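Local coordinates for protein LbaCas13a H328A (C2c2) (Lachnospiraceae bacterium NK4A179, PDB 5WLH) that binds and probably processes CRISPR precursor RNA and, as a Cas13a nuclease, uses the resulting guide to recognise and cut target RNA, at residues E523-L528 / H1251-S1256; I181-L186 / A359-K364. One frame throughout, in Å; residues are numbered along the deposited sequence.

Overall arrangement
Both contacts lie at the surface of this large, mostly helical chain, on opposite sides of its centre, with about 54 Å between their centres. They share no helix or loop. Interaction 1 brings the loop that follows helix 486-517 against the turn that ends helix 1239-1250, and it depends on polar atoms, a bridging water and a histidine ring. Interaction 2 sets two helices across each other, with a small apolar touch beside crowded cationic side chains, which share one aspartate that probably offsets part of their repulsion. It is also the nearer to the bound RNA, about 9 Å at the nearest atoms against about 17 Å for interaction 1.

Interaction 1: residues E523-L528 / H1251-S1256; sequences ENSDFL and HFRYYS
The loop 523-528 comes up to segment 1251-1256, where one helix ends and a short one follows, with Asp526 and His1251 as the nearest backbone pair, their CA atoms 5.6 Å apart. His1251 and Ser525 carry most of the contact. With CG anti to its carbonyl carbon (chi1 -56°), the flat imidazole offers a face to the loop backbone, and Asp526 CA and Ser525 C lie over it, offset toward the rim. At one nitrogen, Ser525 OG stands 3.1 Å from ND1; at the other, Asp526 CB lies 3.5 Å from NE2. Small Ser525 fits beside both the ring and Arg1253, whose CD lies 3.7 Å from Ser525 CB. Asp526 suits its place by pairing with Arg603 in a salt bridge while OD1 accepts from Leu528 N in an Asx turn. A water joins the backbones, donating to Ser525 O (2.9 Å) and His1251 O (2.7 Å) and accepting from Arg1253 NH1 in the guanidinium plane. An alanine in place of His1251 would probably open a gap beside Asp526 and leave Ser525 OG without its imidazole neighbour. Phe1252 is the C-prime residue of the Schellman motif ending helix 1239-1250, and the loop packs against the residues flanking it, His1251 and Arg1253.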
loop_
_atom_site.group_PDB
_atom_site.type_symbol
_atom_site.label_atom_id
_atom_site.label_comp_id
_atom_site.label_asym_id
_atom_site.label_seq_id
_atom_site.Cartn_x
_atom_site.Cartn_y
_atom_site.Cartn_z
ATOM N N GLU A 523 -15.750 -28.057 -2.922
ATOM C CA GLU A 523 -16.551 -27.753 -4.106
ATOM C C GLU A 523 -17.552 -26.627 -3.880
ATOM O O GLU A 523 -18.110 -26.108 -4.855
ATOM C CB GLU A 523 -17.309 -28.998 -4.595
ATOM C CG GLU A 523 -16.465 -30.264 -4.702
ATOM C CD GLU A 523 -16.704 -31.237 -3.549
ATOM O OE1 GLU A 523 -16.118 -31.046 -2.455
ATOM O OE2 GLU A 523 -17.479 -32.200 -3.743
ATOM N N ASN A 524 -17.808 -26.261 -2.625
ATOM C CA ASN A 524 -18.730 -25.184 -2.264
ATOM C C ASN A 524 -18.050 -24.288 -1.237
ATOM O O ASN A 524 -18.496 -24.163 -0.097
ATOM C CB ASN A 524 -20.031 -25.732 -1.696
ATOM C CG ASN A 524 -20.758 -26.626 -2.672
ATOM O OD1 ASN A 524 -21.522 -26.151 -3.507
ATOM N ND2 ASN A 524 -20.504 -27.931 -2.584
ATOM N N SER A 525 -16.932 -23.684 -1.635
ATOM C CA SER A 525 -16.073 -23.005 -0.670
ATOM C C SER A 525 -16.385 -21.522 -0.528
ATOM O O SER A 525 -15.770 -20.856 0.307
ATOM C CB SER A 525 -14.600 -23.178 -1.063
ATOM O OG SER A 525 -14.422 -22.952 -2.449
ATOM N N ASP A 526 -17.310 -20.984 -1.313
ATOM C CA ASP A 526 -17.650 -19.567 -1.245
ATOM C C ASP A 526 -19.009 -19.452 -0.563
ATOM O O ASP A 526 -20.049 -19.692 -1.181
ATOM C CB ASP A 526 -17.634 -18.934 -2.633
ATOM C CG ASP A 526 -17.759 -17.408 -2.588
ATOM O OD1 ASP A 526 -18.058 -16.856 -1.507
ATOM O OD2 ASP A 526 -17.559 -16.774 -3.642
ATOM N N PHE A 527 -18.985 -19.072 0.721
ATOM C CA PHE A 527 -20.212 -18.864 1.484
ATOM C C PHE A 527 -21.215 -17.990 0.744
ATOM O O PHE A 527 -22.421 -18.280 0.733
ATOM C CB PHE A 527 -19.865 -18.226 2.831
ATOM C CG PHE A 527 -21.064 -17.799 3.617
ATOM C CD1 PHE A 527 -22.000 -18.734 4.025
ATOM C CD2 PHE A 527 -21.256 -16.471 3.952
ATOM C CE1 PHE A 527 -23.101 -18.358 4.748
ATOM C CE2 PHE A 527 -22.367 -16.083 4.685
ATOM C CZ PHE A 527 -23.295 -17.032 5.079
ATOM N N LEU A 528 -20.743 -16.898 0.136
ATOM C CA LEU A 528 -21.651 -15.948 -0.494
ATOM C C LEU A 528 -22.371 -16.522 -1.706
ATOM O O LEU A 528 -23.380 -15.962 -2.129
ATOM C CB LEU A 528 -20.896 -14.698 -0.927
ATOM C CG LEU A 528 -20.329 -13.903 0.240
ATOM C CD1 LEU A 528 -19.712 -12.572 -0.274
ATOM C CD2 LEU A 528 -21.403 -13.649 1.284
ATOM N N HIS A 1251 -11.454 -17.629 -0.459
ATOM C CA HIS A 1251 -12.315 -18.550 0.260
ATOM C C HIS A 1251 -11.711 -19.019 1.567
ATOM O O HIS A 1251 -12.272 -19.925 2.194
ATOM C CB HIS A 1251 -12.648 -19.764 -0.605
ATOM C CG HIS A 1251 -13.275 -19.397 -1.907
ATOM N ND1 HIS A 1251 -13.211 -20.207 -3.018
ATOM C CD2 HIS A 1251 -13.976 -18.299 -2.274
ATOM C CE1 HIS A 1251 -13.850 -19.623 -4.017
ATOM N NE2 HIS A 1251 -14.319 -18.463 -3.593
ATOM N N PHE A 1252 -10.580 -18.440 1.986
ATOM C CA PHE A 1252 -10.028 -18.707 3.302
ATOM C C PHE A 1252 -9.708 -20.194 3.477
ATOM O O PHE A 1252 -9.822 -20.727 4.580
ATOM C CB PHE A 1252 -10.983 -18.207 4.402
ATOM C CG PHE A 1252 -11.030 -16.686 4.515
ATOM C CD1 PHE A 1252 -11.689 -15.917 3.551
ATOM C CD2 PHE A 1252 -10.385 -16.036 5.551
ATOM C CE1 PHE A 1252 -11.716 -14.521 3.641
ATOM C CE2 PHE A 1252 -10.404 -14.630 5.652
ATOM C CZ PHE A 1252 -11.064 -13.878 4.699
ATOM N N ARG A 1253 -9.317 -20.862 2.384
ATOM C CA ARG A 1253 -9.074 -22.304 2.447
ATOM C C ARG A 1253 -7.883 -22.632 3.336
ATOM O O ARG A 1253 -7.832 -23.716 3.925
ATOM C CB ARG A 1253 -8.844 -22.869 1.044
ATOM C CG ARG A 1253 -9.969 -22.604 0.053
ATOM C CD ARG A 1253 -11.268 -23.264 0.510
ATOM N NE ARG A 1253 -11.070 -24.670 0.853
ATOM C CZ ARG A 1253 -11.857 -25.355 1.678
ATOM N NH1 ARG A 1253 -12.898 -24.764 2.252
ATOM N NH2 ARG A 1253 -11.596 -26.630 1.939
ATOM N N TYR A 1254 -6.915 -21.713 3.440
ATOM C CA TYR A 1254 -5.778 -21.944 4.323
ATOM C C TYR A 1254 -6.234 -22.350 5.714
ATOM O O TYR A 1254 -5.633 -23.227 6.349
ATOM C CB TYR A 1254 -4.931 -20.676 4.398
ATOM C CG TYR A 1254 -3.943 -20.657 5.536
ATOM C CD1 TYR A 1254 -2.719 -21.294 5.420
ATOM C CD2 TYR A 1254 -4.213 -19.959 6.702
ATOM C CE1 TYR A 1254 -1.796 -21.262 6.450
ATOM C CE2 TYR A 1254 -3.289 -19.907 7.742
ATOM C CZ TYR A 1254 -2.085 -20.564 7.605
ATOM O OH TYR A 1254 -1.170 -20.520 8.632
ATOM N N TYR A 1255 -7.293 -21.714 6.206
ATOM C CA TYR A 1255 -7.736 -21.909 7.575
ATOM C C TYR A 1255 -8.463 -23.227 7.775
ATOM O O TYR A 1255 -8.685 -23.616 8.924
ATOM C CB TYR A 1255 -8.633 -20.751 8.007
ATOM C CG TYR A 1255 -7.863 -19.447 8.090
ATOM C CD1 TYR A 1255 -6.908 -19.259 9.083
ATOM C CD2 TYR A 1255 -8.060 -18.422 7.166
ATOM C CE1 TYR A 1255 -6.188 -18.073 9.179
ATOM C CE2 TYR A 1255 -7.314 -17.215 7.256
ATOM C CZ TYR A 1255 -6.395 -17.064 8.271
ATOM O OH TYR A 1255 -5.643 -15.903 8.393
ATOM N N SER A 1256 -8.838 -23.901 6.691
ATOM C CA SER A 1256 -9.440 -25.224 6.749
ATOM C C SER A 1256 -8.434 -26.336 6.511
ATOM O O SER A 1256 -8.572 -27.417 7.090
ATOM C CB SER A 1256 -10.564 -25.335 5.712
ATOM O OG SER A 1256 -11.653 -24.505 6.078
HETATM O O HOH W 1 -14.019 -21.938 2.346
#

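Interaction 2: residues I181-L186 / A359-K364; sequences IIAKYL and AERIRK
Ala183 meets Ile362 where helix 175-185 crosses helix 357-388 at 88°, the axes of the short segments approaching to 9.7 Å. Here the packing is tight. The methyl of Ala183 points at the other helix, and CD1 of Ile362 presses on it, Ala183 CB to Ile362 CD1 being 3.5 Å, closer than carbons usually pack. Ile362 has CG1 anti to its carbonyl carbon, and its second torsion, -87°, turns CD1 toward the alanine. A small residue suits the crossing because it lets the backbones come near, with the CA atoms of Ala183 and Ile362 6.3 Å apart.

Beside this close carbon contact the packing is looser, made by long, flexible chains that touch along their lengths. Arg361 extends from its helix, then bends at chi3 (71°), which brings NE alongside the Ala183 carbonyl oxygen, 3.5 Å from Ala183 O. Lys184 crosses it at about a right angle, and its CE lies in the guanidinium plane, at the edge, 3.4 Å from Arg361 NH2. The aliphatic part of the lysine therefore does the touching, while CG also covers the ring of Tyr185 in its own helix.

Lys184 NZ and Arg361 NH2 are 4.1 Å apart, yet both form salt bridges with Asp358, one turn before Arg361 on the same helix. Its OD2 takes Lys184 across the contact and its OD1 takes Arg361 within its own helix. One carboxylate thus meets two cations, each through a different oxygen, and probably offsets part of the repulsion between them, next to a single close apolar touch.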
loop_
_atom_site.group_PDB
_atom_site.type_symbol
_atom_site.label_atom_id
_atom_site.label_comp_id
_atom_site.label_asym_id
_atom_site.label_seq_id
_atom_site.Cartn_x
_atom_site.Cartn_y
_atom_site.Cartn_z
ATOM N N ILE A 181 38.268 7.441 -1.521
ATOM C CA ILE A 181 37.628 8.746 -1.386
ATOM C C ILE A 181 36.672 8.999 -2.542
ATOM O O ILE A 181 35.580 9.557 -2.358
ATOM C CB ILE A 181 38.697 9.847 -1.302
ATOM C CG1 ILE A 181 39.331 9.865 0.086
ATOM C CG2 ILE A 181 38.103 11.195 -1.628
ATOM C CD1 ILE A 181 40.259 11.022 0.299
ATOM N N ILE A 182 37.075 8.618 -3.754
ATOM C CA ILE A 182 36.230 8.842 -4.922
ATOM C C ILE A 182 34.947 8.030 -4.811
ATOM O O ILE A 182 33.843 8.555 -4.977
ATOM C CB ILE A 182 37.007 8.502 -6.207
ATOM C CG1 ILE A 182 38.070 9.567 -6.465
ATOM C CG2 ILE A 182 36.058 8.365 -7.381
ATOM C CD1 ILE A 182 38.948 9.267 -7.673
ATOM N N ALA A 183 35.072 6.737 -4.513
ATOM C CA ALA A 183 33.896 5.882 -4.464
ATOM C C ALA A 183 32.976 6.250 -3.309
ATOM O O ALA A 183 31.755 6.082 -3.417
ATOM C CB ALA A 183 34.317 4.420 -4.358
ATOM N N LYS A 184 33.532 6.757 -2.207
ATOM C CA LYS A 184 32.734 7.018 -1.016
ATOM C C LYS A 184 32.178 8.437 -0.969
ATOM O O LYS A 184 31.055 8.641 -0.498
ATOM C CB LYS A 184 33.562 6.755 0.244
ATOM C CG LYS A 184 32.762 6.859 1.530
ATOM C CD LYS A 184 33.609 6.542 2.748
ATOM C CE LYS A 184 34.341 5.221 2.581
ATOM N NZ LYS A 184 34.574 4.539 3.886
ATOM N N TYR A 185 32.932 9.429 -1.450
ATOM C CA TYR A 185 32.566 10.820 -1.238
ATOM C C TYR A 185 32.283 11.614 -2.503
ATOM O O TYR A 185 31.794 12.743 -2.396
ATOM C CB TYR A 185 33.665 11.541 -0.443
ATOM C CG TYR A 185 33.884 10.957 0.934
ATOM C CD1 TYR A 185 32.888 11.017 1.900
ATOM C CD2 TYR A 185 35.083 10.336 1.267
ATOM C CE1 TYR A 185 33.079 10.480 3.162
ATOM C CE2 TYR A 185 35.284 9.797 2.527
ATOM C CZ TYR A 185 34.280 9.872 3.471
ATOM O OH TYR A 185 34.476 9.339 4.724
ATOM N N LEU A 186 32.559 11.082 -3.689
ATOM C CA LEU A 186 32.394 11.897 -4.888
ATOM C C LEU A 186 30.937 12.287 -5.097
ATOM O O LEU A 186 30.038 11.441 -5.028
ATOM C CB LEU A 186 32.912 11.161 -6.120
ATOM C CG LEU A 186 32.798 11.968 -7.409
ATOM C CD1 LEU A 186 33.545 13.293 -7.295
ATOM C CD2 LEU A 186 33.311 11.136 -8.569
ATOM N N ALA A 359 35.939 -1.827 -0.543
ATOM C CA ALA A 359 36.441 -2.553 -1.703
ATOM C C ALA A 359 35.310 -3.175 -2.513
ATOM O O ALA A 359 35.425 -3.299 -3.736
ATOM C CB ALA A 359 37.433 -3.628 -1.265
ATOM N N GLU A 360 34.222 -3.589 -1.855
ATOM C CA GLU A 360 33.094 -4.143 -2.593
ATOM C C GLU A 360 32.345 -3.060 -3.355
ATOM O O GLU A 360 31.807 -3.327 -4.434
ATOM C CB GLU A 360 32.148 -4.881 -1.644
ATOM C CG GLU A 360 31.100 -5.751 -2.344
ATOM C CD GLU A 360 31.683 -6.608 -3.463
ATOM O OE1 GLU A 360 31.247 -6.459 -4.624
ATOM O OE2 GLU A 360 32.574 -7.437 -3.184
ATOM N N ARG A 361 32.301 -1.837 -2.818
ATOM C CA ARG A 361 31.682 -0.731 -3.541
ATOM C C ARG A 361 32.493 -0.357 -4.775
ATOM O O ARG A 361 31.926 -0.013 -5.819
ATOM C CB ARG A 361 31.520 0.474 -2.615
ATOM C CG ARG A 361 30.989 1.726 -3.297
ATOM C CD ARG A 361 30.236 2.616 -2.315
ATOM N NE ARG A 361 31.136 3.263 -1.361
ATOM C CZ ARG A 361 31.268 2.909 -0.085
ATOM N NH1 ARG A 361 30.552 1.910 0.412
ATOM N NH2 ARG A 361 32.119 3.559 0.696
ATOM N N ILE A 362 33.822 -0.403 -4.669
ATOM C CA ILE A 362 34.674 -0.201 -5.838
ATOM C C ILE A 362 34.373 -1.255 -6.894
ATOM O O ILE A 362 34.145 -0.944 -8.069
ATOM C CB ILE A 362 36.155 -0.237 -5.427
ATOM C CG1 ILE A 362 36.463 0.919 -4.482
ATOM C CG2 ILE A 362 37.054 -0.191 -6.661
ATOM C CD1 ILE A 362 36.840 2.175 -5.200
ATOM N N ARG A 363 34.361 -2.521 -6.482
ATOM C CA ARG A 363 34.120 -3.609 -7.418
ATOM C C ARG A 363 32.730 -3.508 -8.037
ATOM O O ARG A 363 32.546 -3.802 -9.224
ATOM C CB ARG A 363 34.295 -4.944 -6.700
ATOM C CG ARG A 363 34.003 -6.156 -7.547
ATOM C CD ARG A 363 34.475 -7.416 -6.844
ATOM N NE ARG A 363 34.166 -8.617 -7.614
ATOM C CZ ARG A 363 33.057 -9.332 -7.462
ATOM N NH1 ARG A 363 32.145 -8.967 -6.568
ATOM N NH2 ARG A 363 32.860 -10.410 -8.203
ATOM N N LYS A 364 31.735 -3.103 -7.247
ATOM C CA LYS A 364 30.397 -2.945 -7.809
ATOM C C LYS A 364 30.372 -1.842 -8.859
ATOM O O LYS A 364 29.719 -1.981 -9.903
ATOM C CB LYS A 364 29.384 -2.655 -6.704
ATOM C CG LYS A 364 27.980 -2.412 -7.243
ATOM C CD LYS A 364 27.090 -1.713 -6.225
ATOM C CE LYS A 364 26.580 -2.696 -5.197
ATOM N NZ LYS A 364 25.418 -2.158 -4.432
#